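Local coordinates for outer protein YopM (Yersinia pestis, PDB 1JL5) that acts as a leucine-rich repeat effector of the plague bacterium, probably altering host cell physiology to promote bacterial survival, at residues V264-T270 / D283-F289; E321-N327 / R341-N347; I288-E294 / N307-C313. All coordinates share one frame; numbering follows the deposited sequence.

Interaction 1: V264-T270 / D283-F289; sequences VRDNYLT and DVSENIF. With CA (calcium ion), chain B; CA (calcium ion), chain C.
Two successive turns of the leucine-rich repeat solenoid meet here through the asparagine ladder, with a calcium-bridged subunit interface beside it. The amide of Asn287 reaches back to the preceding coil: its ND2 gives a nearly straight bond (175°) to Val264 O at 2.8 Å. Asn267 ND2 reaches this buried oxygen from the opposite face, so two amides grip it. Backbone bonds continue the stacking, Val264 N to Asp283 O at 2.8 Å and Ile288 N to Leu269 O at 2.7 Å. Arg265 donates NH1 in the guanidinium plane to Ser285 OG at 2.7 Å. Its NH2 pairs with Glu286 OE2 in a salt bridge of doubtful geometry, that oxygen being modelled too close; the carboxylate lies over one guanidinium face, toward its rim, the planes 85° apart. One residue past each asparagine, Ile288 CD1 sits 3.5 Å from the centroid of the Tyr268 ring, a CH-pi contact over the face, and Tyr268 OH bonds Ile288 O of the second subunit. Asp266 OD2 lies 2.0 Å from one calcium ion and OD1 2.2 Å from another; the second subunit contributes to both sites. The ions probably offset the repulsion between Asp266 OD2 and Glu286 OE1, two acceptors 3.1 Å apart.

Interaction 2: E321-N327 / R341-N347; sequences ELNVSNN and RLIASFN. With CA (calcium ion), chain D.
Glu321 and Arg341 run side by side off neighbouring strands, and Glu321 OE2 closes a salt bridge to Arg341 NH1 at 2.7 Å. The carboxylate and guanidinium planes are 27° apart; a bend at chi3 (128°) turns the guanidinium so that NH1 faces the glutamate. On the same face, Ile343 lays CG2 against Asn323 OD1 at 3.4 Å and brings CD1 up to the Glu321 carboxylate. On the other face, Leu322 CD2 packs on Leu342 CD1 at 3.7 Å, the two leucines pointing the same way. These side chains are set by the short parallel strands 321-323 and 341-343, whose axes lie 4.6 Å apart at 4°, part of the parallel strand array of the leucine-rich repeat solenoid. Leu322 uses both its N and its O on strand 341-343, N to Arg341 O and O to Ile343 N. Beyond the strands, Asn323 OD1 takes Ser325 N in an Asx turn, and Ser325 OG and Ser345 OG share a hydrogen bond at 2.6 Å. The asparagine ladder follows: Asn347 ND2 reaches Val324 O at 2.6 Å, while Asn327 ND2, which also bonds Ala304 O, approaches that oxygen from its opposite face. Next to it, Asn326 OD1 binds a calcium ion at 2.2 Å, shared with Asn246 and Asp266 of the second subunit; its ND2 is held by Ser306 and by Glu286 of the second subunit.

Interaction 3: I288-E294 / N307-C313; sequences IFSGLSE and NEIRSLC. With CA (calcium ion), chain E; CA (calcium ion), chain F.
On the convex side of the leucine-rich repeat solenoid, opposite the main parallel strands, two consecutive coils run alongside each other and form a short, weakly bonded parallel pair about 291-292 and 311-312. The contact starts at the asparagine ladder. Asn307 OD1 lies at the edge of the Phe289 ring, in line to accept Phe289 N at 3.1 Å, although the place of that oxygen is less certain; the amide and ring planes stand 70° apart. Asn307 ND2 turns instead to Val284 O and Ala304 O. From there the backbones zip together: Glu308 N donates to Phe289 O at 2.6 Å, and Arg310 N reaches Ser290 O from above its carbonyl plane at 2.7 Å. Toward the inside of the coil, Ile309 has CG1 anti to its carbonyl carbon (chi1 -56°), which sends CG1 inward, and chi2 then turns CD1 against Phe289 CB at 3.2 Å and on to Leu292 CG at 3.9 Å. Leu292 CD1 then meets Leu312 CD2 at 3.8 Å, the two side chains lying side by side and pointing the same way. The bonds between the strands themselves, Leu292 N to Ser311 O and Cys313 N to Leu292 O, are both weak. Each end of the contact carries calcium. Asn307 O and Glu308 OE1 bind one ion together with Asp266 of the second subunit, and Glu308 OE2 also pairs with Lys328. Arg310 points across the interface to a salt bridge with Glu228 of the second subunit. At the far end, Glu294 chelates another calcium ion through both carboxylate oxygens, OE1 at 2.2 Å and OE2 at 2.4 Å, with Glu274 supplying a further ligand.

In the fold
Following the chain, 264-270 and 283-289 close the first loop, one repeat long, in interaction 1; 288-294 and 307-313 close the next in interaction 3; 321-327 and 341-347 close the last in interaction 2. The loops follow in series, none inside another. Interactions 1 and 3 share Ile288 and Phe289 and touch through the asparagine ladder, while Asn327 OD1 lies 2.9 Å from Asn307 N, carrying the ladder on from interaction 3 to interaction 2. Interaction 2 reaches onto the main parallel strands, interaction 3 takes the opposite convex side, and interaction 1 covers the turns between. All three reach calcium ions shared with the second subunit.

Interaction 1: V264-T270 / D283-F289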
loop_
_atom_site.group_PDB
_atom_site.type_symbol
_atom_site.label_atom_id
_atom_site.label_comp_id
_atom_site.label_asym_id
_atom_site.label_seq_id
_atom_site.Cartn_x
_atom_site.Cartn_y
_atom_site.Cartn_z
ATOM N N VAL A 264 -11.460 16.424 12.131
ATOM C CA VAL A 264 -11.078 16.133 13.498
ATOM C C VAL A 264 -10.768 14.659 13.513
ATOM O O VAL A 264 -10.995 13.956 14.495
ATOM C CB VAL A 264 -12.207 16.448 14.470
ATOM C CG1 VAL A 264 -12.337 17.947 14.611
ATOM C CG2 VAL A 264 -13.503 15.833 13.972
ATOM N N ARG A 265 -10.255 14.206 12.381
ATOM C CA ARG A 265 -9.891 12.823 12.205
ATOM C C ARG A 265 -8.995 12.417 13.351
ATOM O O ARG A 265 -8.137 13.177 13.791
ATOM C CB ARG A 265 -9.149 12.636 10.883
ATOM C CG ARG A 265 -8.455 11.296 10.731
ATOM C CD ARG A 265 -7.795 11.230 9.369
ATOM N NE ARG A 265 -6.888 10.097 9.219
ATOM C CZ ARG A 265 -7.270 8.839 9.035
ATOM N NH1 ARG A 265 -8.560 8.522 8.975
ATOM N NH2 ARG A 265 -6.351 7.890 8.897
ATOM N N ASP A 266 -9.223 11.209 13.829
ATOM C CA ASP A 266 -8.448 10.658 14.904
ATOM C C ASP A 266 -8.422 11.524 16.139
ATOM O O ASP A 266 -7.442 12.217 16.441
ATOM C CB ASP A 266 -7.020 10.380 14.457
ATOM C CG ASP A 266 -6.306 9.471 15.417
ATOM O OD1 ASP A 266 -6.886 9.197 16.487
ATOM O OD2 ASP A 266 -5.184 9.033 15.115
ATOM N N ASN A 267 -9.534 11.489 16.842
ATOM C CA ASN A 267 -9.671 12.192 18.090
ATOM C C ASN A 267 -10.536 11.260 18.884
ATOM O O ASN A 267 -10.713 10.111 18.499
ATOM C CB ASN A 267 -10.308 13.558 17.886
ATOM C CG ASN A 267 -9.281 14.604 17.523
ATOM O OD1 ASN A 267 -8.435 14.957 18.345
ATOM N ND2 ASN A 267 -9.328 15.086 16.282
ATOM N N TYR A 268 -11.090 11.731 19.978
ATOM C CA TYR A 268 -11.880 10.840 20.789
ATOM C C TYR A 268 -13.310 11.303 20.798
ATOM O O TYR A 268 -13.966 11.292 21.833
ATOM C CB TYR A 268 -11.321 10.832 22.202
ATOM C CG TYR A 268 -11.565 9.541 22.920
ATOM C CD1 TYR A 268 -10.965 8.362 22.486
ATOM C CD2 TYR A 268 -12.374 9.497 24.051
ATOM C CE1 TYR A 268 -11.157 7.170 23.167
ATOM C CE2 TYR A 268 -12.576 8.313 24.736
ATOM C CZ TYR A 268 -11.965 7.157 24.290
ATOM O OH TYR A 268 -12.161 5.991 24.968
ATOM N N LEU A 269 -13.792 11.705 19.631
ATOM C CA LEU A 269 -15.142 12.207 19.519
ATOM C C LEU A 269 -16.185 11.124 19.408
ATOM O O LEU A 269 -16.077 10.207 18.602
ATOM C CB LEU A 269 -15.249 13.137 18.321
ATOM C CG LEU A 269 -14.305 14.331 18.369
ATOM C CD1 LEU A 269 -14.445 15.116 17.081
ATOM C CD2 LEU A 269 -14.630 15.200 19.578
ATOM N N THR A 270 -17.208 11.247 20.233
ATOM C CA THR A 270 -18.309 10.308 20.228
ATOM C C THR A 270 -19.490 11.084 19.672
ATOM O O THR A 270 -20.462 10.522 19.175
ATOM C CB THR A 270 -18.645 9.855 21.648
ATOM O OG1 THR A 270 -19.650 8.840 21.596
ATOM C CG2 THR A 270 -19.171 11.025 22.462
ATOM N N ASP A 283 -14.536 15.434 8.325
ATOM C CA ASP A 283 -13.751 14.242 8.515
ATOM C C ASP A 283 -13.745 13.972 9.998
ATOM O O ASP A 283 -13.101 14.676 10.762
ATOM C CB ASP A 283 -12.321 14.418 8.027
ATOM C CG ASP A 283 -11.551 13.117 8.057
ATOM O OD1 ASP A 283 -11.842 12.278 8.934
ATOM O OD2 ASP A 283 -10.657 12.929 7.217
ATOM N N VAL A 284 -14.493 12.958 10.399
ATOM C CA VAL A 284 -14.562 12.574 11.795
ATOM C C VAL A 284 -14.080 11.142 11.862
ATOM O O VAL A 284 -14.408 10.401 12.780
ATOM C CB VAL A 284 -16.003 12.672 12.321
ATOM C CG1 VAL A 284 -16.437 14.127 12.335
ATOM C CG2 VAL A 284 -16.936 11.851 11.442
ATOM N N SER A 285 -13.294 10.756 10.864
ATOM C CA SER A 285 -12.776 9.407 10.811
ATOM C C SER A 285 -11.897 9.199 12.025
ATOM O O SER A 285 -11.382 10.153 12.612
ATOM C CB SER A 285 -11.956 9.197 9.541
ATOM O OG SER A 285 -10.782 9.977 9.577
ATOM N N GLU A 286 -11.741 7.944 12.405
ATOM C CA GLU A 286 -10.919 7.593 13.546
ATOM C C GLU A 286 -11.288 8.306 14.816
ATOM O O GLU A 286 -10.439 8.830 15.523
ATOM C CB GLU A 286 -9.452 7.839 13.251
ATOM C CG GLU A 286 -8.835 6.754 12.412
ATOM C CD GLU A 286 -7.354 6.955 12.267
ATOM O OE1 GLU A 286 -6.649 6.984 13.295
ATOM O OE2 GLU A 286 -6.892 7.093 11.126
ATOM N N ASN A 287 -12.575 8.363 15.086
ATOM C CA ASN A 287 -13.009 8.928 16.329
ATOM C C ASN A 287 -13.753 7.783 16.937
ATOM O O ASN A 287 -13.501 6.634 16.578
ATOM C CB ASN A 287 -13.867 10.154 16.090
ATOM C CG ASN A 287 -13.028 11.392 15.983
ATOM O OD1 ASN A 287 -12.621 11.952 16.993
ATOM N ND2 ASN A 287 -12.721 11.804 14.760
ATOM N N ILE A 288 -14.669 8.048 17.844
ATOM C CA ILE A 288 -15.355 6.931 18.443
ATOM C C ILE A 288 -16.843 7.069 18.300
ATOM O O ILE A 288 -17.607 6.825 19.225
ATOM C CB ILE A 288 -14.929 6.769 19.907
ATOM C CG1 ILE A 288 -15.269 8.019 20.716
ATOM C CG2 ILE A 288 -13.424 6.559 19.958
ATOM C CD1 ILE A 288 -14.960 7.865 22.202
ATOM N N PHE A 289 -17.244 7.474 17.105
ATOM C CA PHE A 289 -18.647 7.626 16.794
ATOM C C PHE A 289 -19.239 6.246 16.636
ATOM O O PHE A 289 -18.685 5.403 15.932
ATOM C CB PHE A 289 -18.809 8.402 15.493
ATOM C CG PHE A 289 -18.481 9.845 15.626
ATOM C CD1 PHE A 289 -19.410 10.731 16.153
ATOM C CD2 PHE A 289 -17.228 10.320 15.259
ATOM C CE1 PHE A 289 -19.091 12.072 16.320
ATOM C CE2 PHE A 289 -16.903 11.655 15.423
ATOM C CZ PHE A 289 -17.838 12.534 15.953
HETATM CA CA CA B . -3.557 9.345 13.944
HETATM CA CA CA C . -7.084 7.396 17.807
HETATM O O HOH W 1 -4.797 7.569 17.248
HETATM O O HOH W 2 -9.472 8.091 17.942
HETATM O O HOH W 3 -4.905 8.792 12.286
HETATM O O HOH W 4 -7.317 6.324 15.779
HETATM O O HOH W 5 -1.926 9.627 12.462
HETATM O O HOH W 6 -2.244 9.308 15.861
#

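Interaction 2: E321-N327 / R341-N347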
loop_
_atom_site.group_PDB
_atom_site.type_symbol
_atom_site.label_atom_id
_atom_site.label_comp_id
_atom_site.label_asym_id
_atom_site.label_seq_id
_atom_site.Cartn_x
_atom_site.Cartn_y
_atom_site.Cartn_z
ATOM N N GLU A 321 -18.973 12.618 -1.498
ATOM C CA GLU A 321 -18.070 11.581 -1.072
ATOM C C GLU A 321 -18.427 11.124 0.314
ATOM O O GLU A 321 -18.524 11.917 1.251
ATOM C CB GLU A 321 -16.617 12.039 -1.094
ATOM C CG GLU A 321 -15.693 10.933 -0.609
ATOM C CD GLU A 321 -14.243 11.172 -0.947
ATOM O OE1 GLU A 321 -13.929 12.213 -1.560
ATOM O OE2 GLU A 321 -13.416 10.306 -0.594
ATOM N N LEU A 322 -18.658 9.831 0.423
ATOM C CA LEU A 322 -18.978 9.245 1.690
ATOM C C LEU A 322 -17.948 8.185 1.966
ATOM O O LEU A 322 -17.835 7.202 1.234
ATOM C CB LEU A 322 -20.350 8.597 1.670
ATOM C CG LEU A 322 -20.674 7.875 2.979
ATOM C CD1 LEU A 322 -20.706 8.891 4.115
ATOM C CD2 LEU A 322 -22.007 7.150 2.857
ATOM N N ASN A 323 -17.170 8.404 3.011
ATOM C CA ASN A 323 -16.197 7.419 3.401
ATOM C C ASN A 323 -16.568 7.005 4.805
ATOM O O ASN A 323 -16.390 7.761 5.758
ATOM C CB ASN A 323 -14.783 7.983 3.392
ATOM C CG ASN A 323 -13.752 6.913 3.643
ATOM O OD1 ASN A 323 -14.081 5.848 4.167
ATOM N ND2 ASN A 323 -12.506 7.181 3.283
ATOM N N VAL A 324 -17.132 5.814 4.921
ATOM C CA VAL A 324 -17.514 5.279 6.217
ATOM C C VAL A 324 -16.808 3.944 6.301
ATOM O O VAL A 324 -17.254 3.000 6.949
ATOM C CB VAL A 324 -19.023 5.089 6.322
ATOM C CG1 VAL A 324 -19.702 6.446 6.367
ATOM C CG2 VAL A 324 -19.522 4.277 5.146
ATOM N N SER A 325 -15.688 3.889 5.604
ATOM C CA SER A 325 -14.877 2.696 5.577
ATOM C C SER A 325 -14.510 2.316 6.993
ATOM O O SER A 325 -14.344 3.168 7.867
ATOM C CB SER A 325 -13.591 2.948 4.793
ATOM O OG SER A 325 -12.804 1.774 4.772
ATOM N N ASN A 326 -14.383 1.022 7.212
ATOM C CA ASN A 326 -13.984 0.524 8.504
ATOM C C ASN A 326 -14.855 1.008 9.639
ATOM O O ASN A 326 -14.406 1.704 10.546
ATOM C CB ASN A 326 -12.530 0.892 8.784
ATOM C CG ASN A 326 -12.004 0.204 10.015
ATOM O OD1 ASN A 326 -12.420 -0.907 10.328
ATOM N ND2 ASN A 326 -11.083 0.850 10.717
ATOM N N ASN A 327 -16.119 0.641 9.571
ATOM C CA ASN A 327 -17.042 0.982 10.622
ATOM C C ASN A 327 -17.779 -0.286 10.923
ATOM O O ASN A 327 -17.278 -1.365 10.633
ATOM C CB ASN A 327 -17.968 2.106 10.188
ATOM C CG ASN A 327 -17.365 3.462 10.468
ATOM O OD1 ASN A 327 -17.152 3.821 11.626
ATOM N ND2 ASN A 327 -17.063 4.210 9.418
ATOM N N ARG A 341 -18.393 9.433 -4.685
ATOM C CA ARG A 341 -17.437 8.531 -4.086
ATOM C C ARG A 341 -18.036 7.856 -2.875
ATOM O O ARG A 341 -18.437 8.510 -1.913
ATOM C CB ARG A 341 -16.181 9.297 -3.687
ATOM C CG ARG A 341 -15.366 9.814 -4.858
ATOM C CD ARG A 341 -14.519 11.006 -4.446
ATOM N NE ARG A 341 -13.110 10.853 -4.791
ATOM C CZ ARG A 341 -12.234 10.130 -4.091
ATOM N NH1 ARG A 341 -12.615 9.479 -2.993
ATOM N NH2 ARG A 341 -10.968 10.066 -4.487
ATOM N N LEU A 342 -18.125 6.539 -2.940
ATOM C CA LEU A 342 -18.639 5.786 -1.827
ATOM C C LEU A 342 -17.556 4.833 -1.361
ATOM O O LEU A 342 -17.184 3.893 -2.069
ATOM C CB LEU A 342 -19.886 4.989 -2.212
ATOM C CG LEU A 342 -20.385 4.096 -1.068
ATOM C CD1 LEU A 342 -20.604 4.930 0.186
ATOM C CD2 LEU A 342 -21.673 3.396 -1.472
ATOM N N ILE A 343 -17.020 5.109 -0.183
ATOM C CA ILE A 343 -16.016 4.239 0.398
ATOM C C ILE A 343 -16.693 3.719 1.644
ATOM O O ILE A 343 -16.853 4.446 2.616
ATOM C CB ILE A 343 -14.735 4.991 0.789
ATOM C CG1 ILE A 343 -14.120 5.674 -0.437
ATOM C CG2 ILE A 343 -13.726 4.008 1.373
ATOM C CD1 ILE A 343 -14.805 6.954 -0.830
ATOM N N ALA A 344 -17.128 2.468 1.593
ATOM C CA ALA A 344 -17.813 1.849 2.712
ATOM C C ALA A 344 -17.190 0.483 2.949
ATOM O O ALA A 344 -17.815 -0.433 3.485
ATOM C CB ALA A 344 -19.292 1.714 2.406
ATOM N N SER A 345 -15.942 0.362 2.529
ATOM C CA SER A 345 -15.197 -0.868 2.700
ATOM C C SER A 345 -15.005 -1.135 4.186
ATOM O O SER A 345 -15.142 -0.232 5.015
ATOM C CB SER A 345 -13.839 -0.723 2.035
ATOM O OG SER A 345 -13.216 0.444 2.528
ATOM N N PHE A 346 -14.689 -2.379 4.518
ATOM C CA PHE A 346 -14.457 -2.764 5.901
ATOM C C PHE A 346 -15.627 -2.422 6.798
ATOM O O PHE A 346 -15.497 -1.732 7.810
ATOM C CB PHE A 346 -13.189 -2.099 6.408
ATOM C CG PHE A 346 -11.970 -2.532 5.676
ATOM C CD1 PHE A 346 -11.467 -3.820 5.847
ATOM C CD2 PHE A 346 -11.322 -1.663 4.804
ATOM C CE1 PHE A 346 -10.334 -4.235 5.159
ATOM C CE2 PHE A 346 -10.189 -2.070 4.113
ATOM C CZ PHE A 346 -9.694 -3.359 4.292
ATOM N N ASN A 347 -16.786 -2.903 6.397
ATOM C CA ASN A 347 -17.988 -2.705 7.167
ATOM C C ASN A 347 -18.681 -4.034 7.143
ATOM O O ASN A 347 -18.118 -5.011 6.665
ATOM C CB ASN A 347 -18.852 -1.620 6.546
ATOM C CG ASN A 347 -18.474 -0.255 7.041
ATOM O OD1 ASN A 347 -18.727 0.080 8.195
ATOM N ND2 ASN A 347 -17.842 0.533 6.187
HETATM CA CA CA D . -12.720 -2.982 11.123
HETATM O O HOH W 7 -14.955 -2.585 10.626
HETATM O O HOH W 8 -10.565 -2.744 11.539
HETATM O O HOH W 9 -12.193 -4.107 9.281
#

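Interaction 3: I288-E294 / N307-C313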
loop_
_atom_site.group_PDB
_atom_site.type_symbol
_atom_site.label_atom_id
_atom_site.label_comp_id
_atom_site.label_asym_id
_atom_site.label_seq_id
_atom_site.Cartn_x
_atom_site.Cartn_y
_atom_site.Cartn_z
ATOM N N ILE A 288 -14.669 8.048 17.844
ATOM C CA ILE A 288 -15.355 6.931 18.443
ATOM C C ILE A 288 -16.843 7.069 18.300
ATOM O O ILE A 288 -17.607 6.825 19.225
ATOM C CB ILE A 288 -14.929 6.769 19.907
ATOM C CG1 ILE A 288 -15.269 8.019 20.716
ATOM C CG2 ILE A 288 -13.424 6.559 19.958
ATOM C CD1 ILE A 288 -14.960 7.865 22.202
ATOM N N PHE A 289 -17.244 7.474 17.105
ATOM C CA PHE A 289 -18.647 7.626 16.794
ATOM C C PHE A 289 -19.239 6.246 16.636
ATOM O O PHE A 289 -18.685 5.403 15.932
ATOM C CB PHE A 289 -18.809 8.402 15.493
ATOM C CG PHE A 289 -18.481 9.845 15.626
ATOM C CD1 PHE A 289 -19.410 10.731 16.153
ATOM C CD2 PHE A 289 -17.228 10.320 15.259
ATOM C CE1 PHE A 289 -19.091 12.072 16.320
ATOM C CE2 PHE A 289 -16.903 11.655 15.423
ATOM C CZ PHE A 289 -17.838 12.534 15.953
ATOM N N SER A 290 -20.349 6.004 17.312
ATOM C CA SER A 290 -21.024 4.720 17.204
ATOM C C SER A 290 -22.054 4.916 16.102
ATOM O O SER A 290 -22.712 3.981 15.653
ATOM C CB SER A 290 -21.695 4.360 18.526
ATOM O OG SER A 290 -22.491 5.431 18.981
ATOM N N GLY A 291 -22.165 6.158 15.660
ATOM C CA GLY A 291 -23.083 6.487 14.595
ATOM C C GLY A 291 -23.022 7.971 14.311
ATOM O O GLY A 291 -22.329 8.720 14.992
ATOM N N LEU A 292 -23.733 8.388 13.278
ATOM C CA LEU A 292 -23.809 9.787 12.918
ATOM C C LEU A 292 -25.300 10.033 12.841
ATOM O O LEU A 292 -25.976 9.549 11.938
ATOM C CB LEU A 292 -23.131 10.042 11.573
ATOM C CG LEU A 292 -21.612 9.857 11.628
ATOM C CD1 LEU A 292 -21.012 10.088 10.250
ATOM C CD2 LEU A 292 -21.019 10.830 12.649
ATOM N N SER A 293 -25.810 10.760 13.824
ATOM C CA SER A 293 -27.232 11.047 13.905
ATOM C C SER A 293 -27.644 12.112 12.909
ATOM O O SER A 293 -28.762 12.099 12.403
ATOM C CB SER A 293 -27.579 11.503 15.319
ATOM O OG SER A 293 -26.821 12.645 15.671
ATOM N N GLU A 294 -26.731 13.031 12.626
ATOM C CA GLU A 294 -27.007 14.117 11.701
ATOM C C GLU A 294 -25.813 14.466 10.854
ATOM O O GLU A 294 -24.662 14.317 11.266
ATOM C CB GLU A 294 -27.385 15.395 12.442
ATOM C CG GLU A 294 -28.647 15.365 13.236
ATOM C CD GLU A 294 -29.012 16.752 13.709
ATOM O OE1 GLU A 294 -28.157 17.397 14.357
ATOM O OE2 GLU A 294 -30.144 17.191 13.417
ATOM N N ASN A 307 -14.540 4.499 12.658
ATOM C CA ASN A 307 -15.212 4.943 13.852
ATOM C C ASN A 307 -15.851 3.648 14.258
ATOM O O ASN A 307 -15.334 2.585 13.944
ATOM C CB ASN A 307 -16.254 6.005 13.523
ATOM C CG ASN A 307 -15.672 7.392 13.568
ATOM O OD1 ASN A 307 -15.389 7.908 14.644
ATOM N ND2 ASN A 307 -15.455 7.995 12.402
ATOM N N GLU A 308 -16.964 3.712 14.955
ATOM C CA GLU A 308 -17.634 2.490 15.331
ATOM C C GLU A 308 -19.058 2.713 14.868
ATOM O O GLU A 308 -20.015 2.315 15.520
ATOM C CB GLU A 308 -17.562 2.286 16.843
ATOM C CG GLU A 308 -17.909 0.877 17.251
ATOM C CD GLU A 308 -16.856 -0.123 16.827
ATOM O OE1 GLU A 308 -16.045 0.183 15.922
ATOM O OE2 GLU A 308 -16.843 -1.226 17.401
ATOM N N ILE A 309 -19.174 3.375 13.723
ATOM C CA ILE A 309 -20.470 3.700 13.157
ATOM C C ILE A 309 -21.272 2.452 12.873
ATOM O O ILE A 309 -20.907 1.641 12.025
ATOM C CB ILE A 309 -20.342 4.481 11.843
ATOM C CG1 ILE A 309 -19.509 5.752 12.059
ATOM C CG2 ILE A 309 -21.727 4.822 11.317
ATOM C CD1 ILE A 309 -20.043 6.636 13.123
ATOM N N ARG A 310 -22.374 2.305 13.587
ATOM C CA ARG A 310 -23.238 1.159 13.395
ATOM C C ARG A 310 -24.339 1.547 12.443
ATOM O O ARG A 310 -24.974 0.696 11.831
ATOM C CB ARG A 310 -23.881 0.746 14.701
ATOM C CG ARG A 310 -22.937 0.283 15.760
ATOM C CD ARG A 310 -23.685 -0.744 16.540
ATOM N NE ARG A 310 -23.350 -0.751 17.947
ATOM C CZ ARG A 310 -23.947 -1.549 18.813
ATOM N NH1 ARG A 310 -24.891 -2.376 18.385
ATOM N NH2 ARG A 310 -23.602 -1.527 20.089
ATOM N N SER A 311 -24.587 2.843 12.348
ATOM C CA SER A 311 -25.627 3.321 11.469
ATOM C C SER A 311 -25.339 4.746 11.073
ATOM O O SER A 311 -24.760 5.522 11.832
ATOM C CB SER A 311 -26.988 3.252 12.162
ATOM O OG SER A 311 -27.029 4.158 13.247
ATOM N N LEU A 312 -25.743 5.072 9.860
ATOM C CA LEU A 312 -25.565 6.400 9.334
ATOM C C LEU A 312 -26.940 7.001 9.208
ATOM O O LEU A 312 -27.882 6.334 8.776
ATOM C CB LEU A 312 -24.932 6.357 7.947
ATOM C CG LEU A 312 -23.445 6.076 7.825
ATOM C CD1 LEU A 312 -23.058 6.119 6.352
ATOM C CD2 LEU A 312 -22.668 7.122 8.615
ATOM N N CYS A 313 -27.058 8.259 9.597
ATOM C CA CYS A 313 -28.317 8.960 9.468
ATOM C C CYS A 313 -28.457 9.124 7.964
ATOM O O CYS A 313 -27.551 8.765 7.210
ATOM C CB CYS A 313 -28.201 10.329 10.112
ATOM S SG CYS A 313 -26.757 11.207 9.489
HETATM CA CA CA E . -14.138 0.900 14.876
HETATM CA CA CA F . -29.145 19.299 13.975
HETATM O O HOH W 10 -27.489 6.939 13.084
HETATM O O HOH W 11 -30.420 18.229 16.002
HETATM O O HOH W 12 -30.576 21.147 14.452
HETATM O O HOH W 13 -14.677 0.043 12.743
HETATM O O HOH W 14 -12.027 1.238 14.012
HETATM O O HOH W 15 -13.377 0.841 17.247
#